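PDB 5LKB: glutathione S-transferase omega-like 2 from Saccharomyces cerevisiae, which uses glutathione as a one-cysteine thiol transferase, reducing dehydroascorbate and dimethylarsinic acid, and reacts with glutathionyl-(hydro)quinones. Local coordinates for residues G11-Q16 with I219-Y224; A45-H50 with V294-P299; H71-E76 with T347-R352; T226-K231 with Q303-N308. All coordinates share one frame; numbering follows the deposited sequence.

Interaction 1 of 4, residues G11-Q16 with I219-Y224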
loop_
_atom_site.group_PDB
_atom_site.type_symbol
_atom_site.label_atom_id
_atom_site.label_comp_id
_atom_site.label_asym_id
_atom_site.label_seq_id
_atom_site.Cartn_x
_atom_site.Cartn_y
_atom_site.Cartn_z
ATOM N N GLY A 11 -11.900 -9.972 17.101
ATOM C CA GLY A 11 -11.294 -9.852 15.769
ATOM C C GLY A 11 -9.767 -9.897 15.757
ATOM O O GLY A 11 -9.111 -9.437 14.811
ATOM N N ALA A 12 -9.170 -10.450 16.801
ATOM C CA ALA A 12 -7.728 -10.569 16.895
ATOM C C ALA A 12 -7.252 -11.936 16.394
ATOM O O ALA A 12 -7.970 -12.944 16.452
ATOM C CB ALA A 12 -7.276 -10.325 18.346
ATOM N N PHE A 13 -6.030 -11.944 15.869
ATOM C CA PHE A 13 -5.377 -13.150 15.376
ATOM C C PHE A 13 -4.540 -13.749 16.493
ATOM O O PHE A 13 -3.677 -13.065 17.072
ATOM C CB PHE A 13 -4.448 -12.798 14.221
ATOM C CG PHE A 13 -3.507 -13.907 13.855
ATOM C CD1 PHE A 13 -3.996 -15.078 13.354
ATOM C CD2 PHE A 13 -2.173 -13.760 13.996
ATOM C CE1 PHE A 13 -3.150 -16.092 13.009
ATOM C CE2 PHE A 13 -1.316 -14.796 13.676
ATOM C CZ PHE A 13 -1.803 -15.943 13.175
ATOM N N LYS A 14 -4.813 -15.028 16.809
ATOM C CA LYS A 14 -4.138 -15.747 17.902
ATOM C C LYS A 14 -3.421 -16.930 17.260
ATOM O O LYS A 14 -4.043 -17.937 16.923
ATOM C CB LYS A 14 -5.179 -16.198 18.925
ATOM N N ARG A 15 -2.120 -16.777 17.029
ATOM C CA ARG A 15 -1.342 -17.835 16.408
ATOM C C ARG A 15 -1.370 -19.062 17.330
ATOM O O ARG A 15 -1.159 -18.937 18.538
ATOM C CB ARG A 15 0.089 -17.365 16.171
ATOM C CG ARG A 15 1.002 -18.384 15.538
ATOM C CD ARG A 15 2.356 -17.816 15.170
ATOM N NE ARG A 15 2.221 -16.747 14.184
ATOM C CZ ARG A 15 2.100 -16.916 12.894
ATOM N NH1 ARG A 15 2.078 -18.127 12.354
ATOM N NH2 ARG A 15 1.947 -15.820 12.121
ATOM N N GLN A 16 -1.618 -20.223 16.734
ATOM C CA GLN A 16 -1.601 -21.483 17.489
ATOM C C GLN A 16 -0.191 -21.838 17.937
ATOM O O GLN A 16 0.802 -21.531 17.277
ATOM C CB GLN A 16 -2.140 -22.595 16.606
ATOM C CG GLN A 16 -1.196 -23.114 15.489
ATOM C CD GLN A 16 -1.831 -24.207 14.616
ATOM O OE1 GLN A 16 -3.067 -24.290 14.494
ATOM N NE2 GLN A 16 -0.987 -25.051 13.996
ATOM N N ILE A 219 7.055 -7.625 15.486
ATOM C CA ILE A 219 7.459 -7.489 14.088
ATOM C C ILE A 219 7.133 -8.777 13.358
ATOM O O ILE A 219 6.318 -8.801 12.436
ATOM C CB ILE A 219 8.940 -7.065 13.986
ATOM C CG1 ILE A 219 9.116 -5.664 14.610
ATOM C CG2 ILE A 219 9.421 -7.106 12.549
ATOM C CD1 ILE A 219 10.473 -5.162 14.844
ATOM N N ASN A 220 7.795 -9.879 13.743
ATOM C CA ASN A 220 7.569 -11.146 13.047
ATOM C C ASN A 220 6.102 -11.525 13.047
ATOM O O ASN A 220 5.491 -11.780 11.995
ATOM C CB ASN A 220 8.388 -12.305 13.644
ATOM C CG ASN A 220 9.865 -12.132 13.553
ATOM O OD1 ASN A 220 10.443 -11.571 12.589
ATOM N ND2 ASN A 220 10.536 -12.716 14.515
ATOM N N ASN A 221 5.502 -11.636 14.263
ATOM C CA ASN A 221 4.078 -11.850 14.416
ATOM C C ASN A 221 3.296 -10.535 14.427
ATOM O O ASN A 221 2.095 -10.560 14.173
ATOM C CB ASN A 221 3.772 -12.654 15.706
ATOM C CG ASN A 221 2.457 -13.343 15.633
ATOM O OD1 ASN A 221 2.042 -13.933 14.619
ATOM N ND2 ASN A 221 1.732 -13.313 16.751
ATOM N N GLY A 222 3.975 -9.413 14.690
ATOM C CA GLY A 222 3.263 -8.140 14.722
ATOM C C GLY A 222 2.598 -7.810 13.395
ATOM O O GLY A 222 1.460 -7.354 13.369
ATOM N N VAL A 223 3.295 -8.094 12.283
ATOM C CA VAL A 223 2.657 -7.805 10.982
ATOM C C VAL A 223 1.433 -8.661 10.750
ATOM O O VAL A 223 0.472 -8.212 10.136
ATOM C CB VAL A 223 3.626 -7.911 9.805
ATOM C CG1 VAL A 223 4.777 -6.927 9.967
ATOM C CG2 VAL A 223 4.184 -9.354 9.608
ATOM N N TYR A 224 1.386 -9.908 11.288
ATOM C CA TYR A 224 0.241 -10.789 11.117
ATOM C C TYR A 224 -0.925 -10.395 12.024
ATOM O O TYR A 224 -2.072 -10.397 11.585
ATOM C CB TYR A 224 0.635 -12.226 11.436
ATOM C CG TYR A 224 1.423 -12.893 10.331
ATOM C CD1 TYR A 224 0.783 -13.480 9.278
ATOM C CD2 TYR A 224 2.779 -12.998 10.399
ATOM C CE1 TYR A 224 1.475 -14.128 8.259
ATOM C CE2 TYR A 224 3.518 -13.616 9.357
ATOM C CZ TYR A 224 2.838 -14.235 8.315
ATOM O OH TYR A 224 3.515 -14.912 7.278
HETATM O O HOH W 1 -0.979 -14.130 17.553
#
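The side chain of Arg15 leaves the N-terminal loop with CB pointing toward residues 219-224 and CG anti to the backbone N (chi1 180°), and stays extended until chi3, where a bend of -62° turns the guanidinium. Arg15 CD passes Asn221 OD1 at 3.9 Å without bonding. Arg15 NE, next along, gives Asn221 OD1 a fairly straight hydrogen bond of 2.9 Å from above the carbonyl plane of the amide. Arg15 NH2 adds a second bond to Asn221 OD1, 3.1 Å long and more bent, nearly along the C=O axis, so that one oxygen is gripped side-on by two nitrogens lying with it in the guanidinium plane. Arg15 binds glutathione, and its partners lie where helices 205-220 and 222-227 of the all-helical GST C-terminal domain meet. Arg15 NH2 also stands over one face of the Tyr224 ring, 3.4 Å from Tyr224 CD2, in a cation-pi contact with the two planes almost perpendicular. An alanine in place of Arg15 would remove both bonds to Asn221 and the charge over Tyr224, and would probably loosen the loop and disturb glutathione binding. Phe13 CZ lies over one guanidinium face, while Phe13 CE2 packs on Tyr224 CB at 3.9 Å. Asn221 ND2 donates to a water that also joins Phe13 O and Arg15 N, and Tyr224 OH bonds to Tyr346 OH.

Interaction 2 of 4, residues A45-H50 with V294-P299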
loop_
_atom_site.group_PDB
_atom_site.type_symbol
_atom_site.label_atom_id
_atom_site.label_comp_id
_atom_site.label_asym_id
_atom_site.label_seq_id
_atom_site.Cartn_x
_atom_site.Cartn_y
_atom_site.Cartn_z
ATOM N N ALA A 45 7.080 -18.822 0.489
ATOM C CA ALA A 45 6.360 -17.594 0.834
ATOM C C ALA A 45 6.429 -17.294 2.331
ATOM O O ALA A 45 6.289 -16.124 2.753
ATOM C CB ALA A 45 4.899 -17.717 0.452
ATOM N N CYS A 46 6.620 -18.371 3.154
ATOM C CA CYS A 46 6.433 -18.282 4.595
ATOM C C CYS A 46 7.700 -17.769 5.252
ATOM O O CYS A 46 8.756 -18.384 5.075
ATOM C CB CYS A 46 6.153 -19.693 5.164
ATOM S SG CYS A 46 6.154 -19.763 6.941
ATOM N N PRO A 47 7.643 -16.719 6.084
ATOM C CA PRO A 47 8.847 -16.200 6.724
ATOM C C PRO A 47 9.376 -17.112 7.827
ATOM O O PRO A 47 10.548 -17.002 8.210
ATOM C CB PRO A 47 8.367 -14.846 7.297
ATOM C CG PRO A 47 6.951 -15.049 7.595
ATOM C CD PRO A 47 6.437 -15.908 6.462
ATOM N N TRP A 48 8.485 -17.921 8.390
ATOM C CA TRP A 48 8.883 -18.877 9.424
ATOM C C TRP A 48 9.709 -19.982 8.781
ATOM O O TRP A 48 10.826 -20.308 9.239
ATOM C CB TRP A 48 7.593 -19.382 10.115
ATOM C CG TRP A 48 6.601 -18.322 10.512
ATOM C CD1 TRP A 48 5.454 -18.010 9.850
ATOM C CD2 TRP A 48 6.723 -17.339 11.561
ATOM N NE1 TRP A 48 4.851 -16.921 10.408
ATOM C CE2 TRP A 48 5.589 -16.506 11.485
ATOM C CE3 TRP A 48 7.644 -17.116 12.585
ATOM C CZ2 TRP A 48 5.367 -15.480 12.382
ATOM C CZ3 TRP A 48 7.421 -16.121 13.479
ATOM C CH2 TRP A 48 6.274 -15.293 13.370
ATOM N N ALA A 49 9.166 -20.577 7.713
ATOM C CA ALA A 49 9.913 -21.593 6.968
ATOM C C ALA A 49 11.180 -21.015 6.362
ATOM O O ALA A 49 12.211 -21.686 6.268
ATOM C CB ALA A 49 9.010 -22.194 5.894
ATOM N N HIS A 50 11.139 -19.745 5.936
ATOM C CA HIS A 50 12.305 -19.129 5.350
ATOM C C HIS A 50 13.478 -19.160 6.337
ATOM O O HIS A 50 14.602 -19.297 5.943
ATOM C CB HIS A 50 11.941 -17.711 4.851
ATOM C CG HIS A 50 12.957 -17.070 3.954
ATOM N ND1 HIS A 50 12.759 -15.798 3.412
ATOM C CD2 HIS A 50 14.115 -17.536 3.438
ATOM C CE1 HIS A 50 13.779 -15.520 2.626
ATOM N NE2 HIS A 50 14.610 -16.561 2.615
ATOM N N VAL A 294 11.489 -8.496 7.375
ATOM C CA VAL A 294 11.885 -7.246 6.726
ATOM C C VAL A 294 11.926 -7.401 5.206
ATOM O O VAL A 294 11.463 -6.509 4.490
ATOM C CB VAL A 294 13.213 -6.684 7.278
ATOM C CG1 VAL A 294 13.633 -5.371 6.546
ATOM C CG2 VAL A 294 13.093 -6.344 8.760
ATOM N N ILE A 295 12.390 -8.545 4.676
ATOM C CA ILE A 295 12.458 -8.748 3.224
ATOM C C ILE A 295 11.079 -8.809 2.569
ATOM O O ILE A 295 10.946 -8.518 1.373
ATOM C CB ILE A 295 13.328 -9.991 2.889
ATOM C CG1 ILE A 295 13.891 -9.874 1.471
ATOM C CG2 ILE A 295 12.580 -11.271 3.074
ATOM C CD1 ILE A 295 14.902 -8.780 1.250
ATOM N N ARG A 296 10.055 -9.172 3.336
ATOM C CA ARG A 296 8.662 -9.246 2.896
ATOM C C ARG A 296 7.906 -7.940 3.134
ATOM O O ARG A 296 6.746 -7.792 2.691
ATOM C CB ARG A 296 7.963 -10.423 3.613
ATOM C CG ARG A 296 8.403 -11.763 3.126
ATOM C CD ARG A 296 7.859 -12.884 4.037
ATOM N NE ARG A 296 8.215 -14.202 3.446
ATOM C CZ ARG A 296 9.464 -14.697 3.370
ATOM N NH1 ARG A 296 10.451 -14.088 3.937
ATOM N NH2 ARG A 296 9.656 -15.788 2.673
ATOM N N PHE A 297 8.531 -7.002 3.828
ATOM C CA PHE A 297 7.762 -5.859 4.341
ATOM C C PHE A 297 7.309 -4.949 3.216
ATOM O O PHE A 297 6.093 -4.673 3.084
ATOM C CB PHE A 297 8.590 -5.093 5.384
ATOM C CG PHE A 297 7.777 -4.199 6.278
ATOM C CD1 PHE A 297 7.498 -2.891 5.912
ATOM C CD2 PHE A 297 7.335 -4.652 7.490
ATOM C CE1 PHE A 297 6.733 -2.090 6.734
ATOM C CE2 PHE A 297 6.553 -3.823 8.314
ATOM C CZ PHE A 297 6.267 -2.565 7.962
ATOM N N ASP A 298 8.252 -4.500 2.366
ATOM C CA ASP A 298 7.838 -3.630 1.267
ATOM C C ASP A 298 7.092 -4.387 0.182
ATOM O O ASP A 298 6.106 -3.843 -0.349
ATOM C CB ASP A 298 9.022 -2.830 0.702
ATOM C CG ASP A 298 9.587 -1.833 1.691
ATOM O OD1 ASP A 298 8.997 -1.678 2.781
ATOM O OD2 ASP A 298 10.591 -1.152 1.370
ATOM N N PRO A 299 7.490 -5.595 -0.204
ATOM C CA PRO A 299 6.747 -6.307 -1.259
ATOM C C PRO A 299 5.320 -6.686 -0.913
ATOM O O PRO A 299 4.493 -6.814 -1.829
ATOM C CB PRO A 299 7.628 -7.551 -1.506
ATOM C CG PRO A 299 8.978 -7.106 -1.195
ATOM C CD PRO A 299 8.816 -6.203 0.015
#
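Arg296 NH1 donates two hydrogen bonds, one to His50 ND1 at 2.9 Å and one to Thr292 O, a turn earlier on its own helix. The first lies within a few degrees of both the imidazole and the guanidinium planes, although those planes stand 70° apart; its N-H points at ND1, the acceptor, so His50 probably carries no proton there. His50 NE2 is hydrogen-bonded to Thr336 OG1. Arg296 NE is held as well, giving Ala45 O a bond of 2.8 Å, nearly straight at 164° and reaching the oxygen from above the carbonyl plane. The chain gets there by running extended from CG to NE, Arg296 CD brushing Pro47 CB at 3.8 Å. Pro47 CA lies over the centre of one guanidinium face, which helps to hold the group flat against the start of helix 47-58. An alanine in place of Arg296 would take away the bonds to both Ala45 and His50 and would probably loosen the packing of helix 285-304 against the turn that carries the nucleophile. That nucleophile, Cys46, is the N-cap of helix 47-58, and its SG accepts from Ala49 N at 3.2 Å; this bond and the helix end would probably stabilise a thiolate. Such a cysteine at the N-cap of the first helix, followed by a proline, is the active-site arrangement of the thioredoxin-like domain in omega-type glutathione transferases.

Interaction 3 of 4, residues H71-E76 with T347-R352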
loop_
_atom_site.group_PDB
_atom_site.type_symbol
_atom_site.label_atom_id
_atom_site.label_comp_id
_atom_site.label_asym_id
_atom_site.label_seq_id
_atom_site.Cartn_x
_atom_site.Cartn_y
_atom_site.Cartn_z
ATOM N N HIS A 71 3.180 -25.527 -2.847
ATOM C CA HIS A 71 2.637 -24.475 -3.704
ATOM C C HIS A 71 2.445 -23.224 -2.877
ATOM O O HIS A 71 2.146 -23.274 -1.683
ATOM C CB HIS A 71 1.312 -24.931 -4.284
ATOM C CG HIS A 71 0.894 -24.232 -5.532
ATOM N ND1 HIS A 71 0.398 -22.954 -5.531
ATOM C CD2 HIS A 71 0.853 -24.656 -6.818
ATOM C CE1 HIS A 71 0.063 -22.622 -6.769
ATOM N NE2 HIS A 71 0.323 -23.647 -7.570
ATOM N N TRP A 72 2.623 -22.067 -3.538
ATOM C CA TRP A 72 2.382 -20.784 -2.880
ATOM C C TRP A 72 0.912 -20.513 -2.592
ATOM O O TRP A 72 0.621 -19.719 -1.693
ATOM C CB TRP A 72 3.004 -19.625 -3.689
ATOM C CG TRP A 72 2.650 -19.679 -5.171
ATOM C CD1 TRP A 72 3.447 -20.183 -6.154
ATOM C CD2 TRP A 72 1.425 -19.289 -5.799
ATOM N NE1 TRP A 72 2.791 -20.131 -7.370
ATOM C CE2 TRP A 72 1.557 -19.588 -7.177
ATOM C CE3 TRP A 72 0.218 -18.731 -5.342
ATOM C CZ2 TRP A 72 0.555 -19.310 -8.092
ATOM C CZ3 TRP A 72 -0.779 -18.455 -6.283
ATOM C CH2 TRP A 72 -0.597 -18.760 -7.626
ATOM N N HIS A 73 -0.014 -21.178 -3.272
ATOM C CA HIS A 73 -1.429 -20.946 -3.056
ATOM C C HIS A 73 -1.944 -21.778 -1.869
ATOM O O HIS A 73 -1.906 -23.024 -1.899
ATOM C CB HIS A 73 -2.280 -21.206 -4.294
ATOM C CG HIS A 73 -3.718 -20.873 -4.087
ATOM N ND1 HIS A 73 -4.736 -21.798 -4.228
ATOM C CD2 HIS A 73 -4.317 -19.709 -3.736
ATOM C CE1 HIS A 73 -5.895 -21.205 -3.994
ATOM N NE2 HIS A 73 -5.666 -19.941 -3.671
ATOM N N LEU A 74 -2.495 -21.105 -0.854
ATOM C CA LEU A 74 -2.997 -21.777 0.339
ATOM C C LEU A 74 -4.524 -21.735 0.350
ATOM O O LEU A 74 -5.134 -20.693 0.612
ATOM C CB LEU A 74 -2.373 -21.158 1.581
ATOM C CG LEU A 74 -2.848 -21.706 2.930
ATOM C CD1 LEU A 74 -2.528 -23.196 3.123
ATOM C CD2 LEU A 74 -2.147 -20.972 4.022
ATOM N N ASP A 75 -5.173 -22.894 0.024
ATOM C CA ASP A 75 -6.624 -23.010 0.020
ATOM C C ASP A 75 -7.130 -23.611 1.337
ATOM O O ASP A 75 -6.357 -23.807 2.281
ATOM C CB ASP A 75 -7.095 -23.743 -1.245
ATOM C CG ASP A 75 -6.794 -25.244 -1.255
ATOM O OD1 ASP A 75 -6.576 -25.826 -0.172
ATOM O OD2 ASP A 75 -6.762 -25.808 -2.377
ATOM N N GLU A 76 -8.445 -23.869 1.414
ATOM C CA GLU A 76 -9.042 -24.332 2.668
ATOM C C GLU A 76 -8.513 -25.684 3.106
ATOM O O GLU A 76 -8.557 -25.996 4.309
ATOM C CB GLU A 76 -10.567 -24.428 2.546
ATOM N N THR A 347 -1.281 -12.465 -1.485
ATOM C CA THR A 347 -2.356 -11.767 -2.173
ATOM C C THR A 347 -3.399 -12.716 -2.764
ATOM O O THR A 347 -4.565 -12.333 -2.923
ATOM C CB THR A 347 -1.808 -10.869 -3.265
ATOM O OG1 THR A 347 -1.148 -11.655 -4.247
ATOM C CG2 THR A 347 -0.908 -9.773 -2.683
ATOM N N ARG A 348 -3.002 -13.928 -3.133
ATOM C CA ARG A 348 -3.926 -14.892 -3.718
ATOM C C ARG A 348 -4.579 -15.798 -2.698
ATOM O O ARG A 348 -5.618 -16.376 -3.014
ATOM C CB ARG A 348 -3.212 -15.780 -4.733
ATOM C CG ARG A 348 -2.485 -15.057 -5.863
ATOM C CD ARG A 348 -3.491 -14.296 -6.717
ATOM N NE ARG A 348 -2.845 -13.760 -7.915
ATOM C CZ ARG A 348 -2.553 -14.453 -9.005
ATOM N NH1 ARG A 348 -2.907 -15.754 -9.098
ATOM N NH2 ARG A 348 -1.866 -13.891 -9.980
ATOM N N SER A 349 -4.054 -15.897 -1.482
ATOM C CA SER A 349 -4.645 -16.818 -0.513
ATOM C C SER A 349 -5.547 -16.151 0.510
ATOM O O SER A 349 -6.435 -16.813 1.040
ATOM C CB SER A 349 -3.556 -17.564 0.258
ATOM O OG SER A 349 -2.618 -18.202 -0.584
ATOM N N HIS A 350 -5.438 -14.851 0.740
ATOM C CA HIS A 350 -6.135 -14.199 1.839
ATOM C C HIS A 350 -7.352 -13.469 1.283
ATOM O O HIS A 350 -7.360 -12.246 1.097
ATOM C CB HIS A 350 -5.229 -13.251 2.594
ATOM C CG HIS A 350 -4.109 -13.938 3.240
ATOM N ND1 HIS A 350 -2.898 -13.356 3.485
ATOM C CD2 HIS A 350 -4.028 -15.206 3.713
ATOM C CE1 HIS A 350 -2.108 -14.225 4.078
ATOM N NE2 HIS A 350 -2.774 -15.357 4.227
ATOM N N THR A 351 -8.428 -14.233 1.069
ATOM C CA THR A 351 -9.644 -13.712 0.444
ATOM C C THR A 351 -10.332 -12.640 1.256
ATOM O O THR A 351 -11.046 -11.813 0.670
ATOM C CB THR A 351 -10.645 -14.876 0.269
ATOM O OG1 THR A 351 -9.955 -16.006 -0.284
ATOM C CG2 THR A 351 -11.767 -14.469 -0.651
ATOM N N ARG A 352 -10.189 -12.648 2.577
ATOM C CA ARG A 352 -10.831 -11.629 3.398
ATOM C C ARG A 352 -10.055 -10.328 3.447
ATOM O O ARG A 352 -10.553 -9.329 3.987
ATOM C CB ARG A 352 -11.085 -12.137 4.805
ATOM C CG ARG A 352 -12.021 -13.357 4.829
ATOM C CD ARG A 352 -12.730 -13.472 6.189
ATOM N NE ARG A 352 -11.784 -13.866 7.212
ATOM C CZ ARG A 352 -11.301 -15.104 7.342
ATOM N NH1 ARG A 352 -11.690 -16.058 6.504
ATOM N NH2 ARG A 352 -10.425 -15.403 8.307
HETATM O O HOH W 2 -7.752 -18.321 -2.634
HETATM O O HOH W 3 -7.375 -19.196 -0.002
#
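The loop that follows strand 66-69 of the thioredoxin-like domain meets the C-terminal end of helix 339-349, beside the glutathione site, with the Leu74 side chain about 4 Å from that of Trp79. Ser349 OG is the central atom. Ser349 OG lies anti to its own carbonyl carbon (chi1 -53°), accepts a hydrogen bond of 2.9 Å from Leu74 N at 166°, and is also bonded to His345 O a turn back. Two waters extend the seam: one donates hydrogen bonds to both Leu74 O and Ser349 O, while the second donates to Arg348 O and pairs with His73 NE2 at 2.8 Å. Both that water and Arg348 O lie at the imidazole edge, in its plane; the strongest polar partner of His73 is Arg80. Trp72 CZ3 packs on Arg348 CG at 3.8 Å, the indole and guanidinium planes being perpendicular. The indole adopts the crowded rotamer (chi1 49°), and His71 CE1 lies 3.4 Å above its plane. Trp72 NE1 reaches Asp129 OD1, and Arg348 NH1 turns to Ile119 O and Asn121 OD1. The contact thus joins the loop before helix 95-98 to helix 339-349, where Trp72 also packs against Leu344 and Leu74 against His345.

Interaction 4 of 4, residues T226-K231 with Q303-N308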
loop_
_atom_site.group_PDB
_atom_site.type_symbol
_atom_site.label_atom_id
_atom_site.label_comp_id
_atom_site.label_asym_id
_atom_site.label_seq_id
_atom_site.Cartn_x
_atom_site.Cartn_y
_atom_site.Cartn_z
ATOM N N THR A 226 -1.485 -7.426 12.833
ATOM C CA THR A 226 -1.985 -6.241 12.132
ATOM C C THR A 226 -2.829 -6.635 10.923
ATOM O O THR A 226 -3.961 -6.183 10.795
ATOM C CB THR A 226 -0.807 -5.363 11.711
ATOM O OG1 THR A 226 -0.044 -4.955 12.836
ATOM C CG2 THR A 226 -1.297 -4.137 10.978
ATOM N N GLY A 227 -2.289 -7.455 10.018
ATOM C CA GLY A 227 -2.968 -7.676 8.755
ATOM C C GLY A 227 -4.153 -8.598 8.844
ATOM O O GLY A 227 -5.069 -8.503 8.022
ATOM N N PHE A 228 -4.118 -9.538 9.800
ATOM C CA PHE A 228 -5.220 -10.452 10.014
ATOM C C PHE A 228 -6.255 -9.892 10.993
ATOM O O PHE A 228 -7.292 -10.524 11.197
ATOM C CB PHE A 228 -4.704 -11.791 10.539
ATOM C CG PHE A 228 -3.984 -12.685 9.541
ATOM C CD1 PHE A 228 -4.139 -12.565 8.165
ATOM C CD2 PHE A 228 -3.185 -13.743 10.038
ATOM C CE1 PHE A 228 -3.540 -13.455 7.299
ATOM C CE2 PHE A 228 -2.560 -14.604 9.162
ATOM C CZ PHE A 228 -2.743 -14.468 7.811
ATOM N N ALA A 229 -6.011 -8.733 11.607
ATOM C CA ALA A 229 -7.077 -8.146 12.432
ATOM C C ALA A 229 -8.331 -7.940 11.610
ATOM O O ALA A 229 -8.284 -7.514 10.438
ATOM C CB ALA A 229 -6.588 -6.891 13.083
ATOM N N GLU A 230 -9.489 -8.280 12.212
ATOM C CA GLU A 230 -10.777 -8.038 11.578
ATOM C C GLU A 230 -11.592 -6.978 12.261
ATOM O O GLU A 230 -12.674 -6.669 11.765
ATOM C CB GLU A 230 -11.573 -9.325 11.436
ATOM C CG GLU A 230 -10.749 -10.383 10.668
ATOM C CD GLU A 230 -11.584 -11.480 10.018
ATOM O OE1 GLU A 230 -11.269 -11.901 8.885
ATOM O OE2 GLU A 230 -12.554 -11.939 10.655
ATOM N N LYS A 231 -11.089 -6.387 13.335
ATOM C CA LYS A 231 -11.673 -5.168 13.889
ATOM C C LYS A 231 -10.653 -4.029 13.821
ATOM O O LYS A 231 -9.465 -4.224 14.122
ATOM C CB LYS A 231 -12.154 -5.407 15.340
ATOM C CG LYS A 231 -13.437 -6.252 15.494
ATOM C CD LYS A 231 -14.715 -5.545 15.023
ATOM N N GLN A 303 1.244 -3.006 1.678
ATOM C CA GLN A 303 -0.057 -2.947 1.022
ATOM C C GLN A 303 -1.049 -3.932 1.585
ATOM O O GLN A 303 -2.237 -3.611 1.770
ATOM C CB GLN A 303 0.096 -3.165 -0.476
ATOM C CG GLN A 303 -1.100 -2.929 -1.343
ATOM C CD GLN A 303 -2.156 -3.996 -1.297
ATOM O OE1 GLN A 303 -1.867 -5.181 -1.160
ATOM N NE2 GLN A 303 -3.409 -3.585 -1.413
ATOM N N HIS A 304 -0.614 -5.159 1.767
ATOM C CA HIS A 304 -1.499 -6.269 1.973
ATOM C C HIS A 304 -1.896 -6.378 3.431
ATOM O O HIS A 304 -3.081 -6.686 3.740
ATOM C CB HIS A 304 -0.806 -7.557 1.546
ATOM C CG HIS A 304 -1.645 -8.784 1.692
ATOM N ND1 HIS A 304 -2.709 -9.097 0.857
ATOM C CD2 HIS A 304 -1.514 -9.818 2.565
ATOM C CE1 HIS A 304 -3.224 -10.256 1.261
ATOM N NE2 HIS A 304 -2.529 -10.693 2.303
ATOM N N PHE A 305 -0.955 -6.203 4.344
ATOM C CA PHE A 305 -1.255 -6.193 5.772
ATOM C C PHE A 305 -1.427 -4.771 6.326
ATOM O O PHE A 305 -1.600 -4.578 7.530
ATOM C CB PHE A 305 -0.173 -6.937 6.587
ATOM C CG PHE A 305 -0.255 -8.462 6.529
ATOM C CD1 PHE A 305 -1.343 -9.150 5.939
ATOM C CD2 PHE A 305 0.730 -9.241 7.143
ATOM C CE1 PHE A 305 -1.464 -10.567 5.945
ATOM C CE2 PHE A 305 0.605 -10.625 7.191
ATOM C CZ PHE A 305 -0.479 -11.302 6.555
ATOM N N LYS A 306 -1.449 -3.760 5.468
ATOM C CA LYS A 306 -1.742 -2.390 5.860
ATOM C C LYS A 306 -0.754 -1.846 6.863
ATOM O O LYS A 306 -1.056 -0.917 7.637
ATOM C CB LYS A 306 -3.211 -2.189 6.304
ATOM C CG LYS A 306 -4.232 -2.753 5.336
ATOM C CD LYS A 306 -5.652 -2.573 5.903
ATOM C CE LYS A 306 -6.690 -3.060 4.867
ATOM N NZ LYS A 306 -6.622 -4.489 4.291
ATOM N N CYS A 307 0.510 -2.317 6.774
ATOM C CA CYS A 307 1.555 -1.868 7.661
ATOM C C CYS A 307 2.275 -0.741 6.955
ATOM O O CYS A 307 3.378 -0.870 6.442
ATOM C CB CYS A 307 2.498 -3.027 7.871
ATOM S SG CYS A 307 1.842 -4.304 9.039
ATOM N N ASN A 308 1.631 0.446 6.927
ATOM C CA ASN A 308 1.959 1.403 5.872
ATOM C C ASN A 308 2.179 2.826 6.342
ATOM O O ASN A 308 2.094 3.736 5.526
ATOM C CB ASN A 308 0.934 1.336 4.741
ATOM C CG ASN A 308 -0.364 2.003 5.083
ATOM O OD1 ASN A 308 -0.726 2.137 6.243
ATOM N ND2 ASN A 308 -1.090 2.424 4.031
HETATM O O HOH W 4 -4.818 -6.457 6.005
#
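Two phenylalanines make the innermost contact. Phe305 turns its edge to one face of Phe228 in a T-shaped pair, the centroids 5.2 Å apart and the planes at 66°, with CE1 of each ring meeting the other at 3.8 Å. The same Phe305 ring lies against the backbone of Gly227, whose CA is 3.6 Å from Phe305 CD1; a beta carbon on the glycine would run into that atom, so the close approach depends on its absence. Next to them, Thr226 CG2 lies anti to its backbone N and touches Cys307 SG at 3.7 Å and Phe305 O at 3.5 Å. Thr226 OG1, turned the other way, bonds to Gly222 O within helix 222-227.

No direct hydrogen bond joins the segments; a water links them instead. It donates to Gly227 O and to His304 O, both at 2.9 Å, and accepts from Lys306 NZ, so two backbone carbonyls share one solvent molecule. Further out, the aromatic cluster widens: Phe305 meets Tyr224 and Tyr346 edge-to-face, and Phe228 does the same with Phe13 and His350. Cys307 is the centre of an inverse gamma turn just beyond helix 285-304. The contact therefore brings the ends of helices 222-227 and 285-304 together, with helix 232-264 behind Thr226 and the second subunit reaching Gln303 and Asn308.

From the N terminus, residues 11-16 open interaction 1, which closes on 219-224, the chain between holding the thioredoxin-like domain and helix 205-220, and joins the N-terminal loop to the helical domain. Interactions 2 and 3 start later, at 45-50 and 71-76, and close at 294-299 and 347-352, joining the thioredoxin-like domain to the helical one; both cross interaction 1 and each other. Interaction 4, inside the helical domain, opens after interaction 1 has closed, crosses interaction 2, and falls within the span of interaction 3. Interactions 1 and 4 share helix 222-227; 2 and 4 share helix 285-304. An Arg352-Glu230 salt bridge ties 3 to 4, while Trp48 and Pro47 pack on Arg15 and Tyr224.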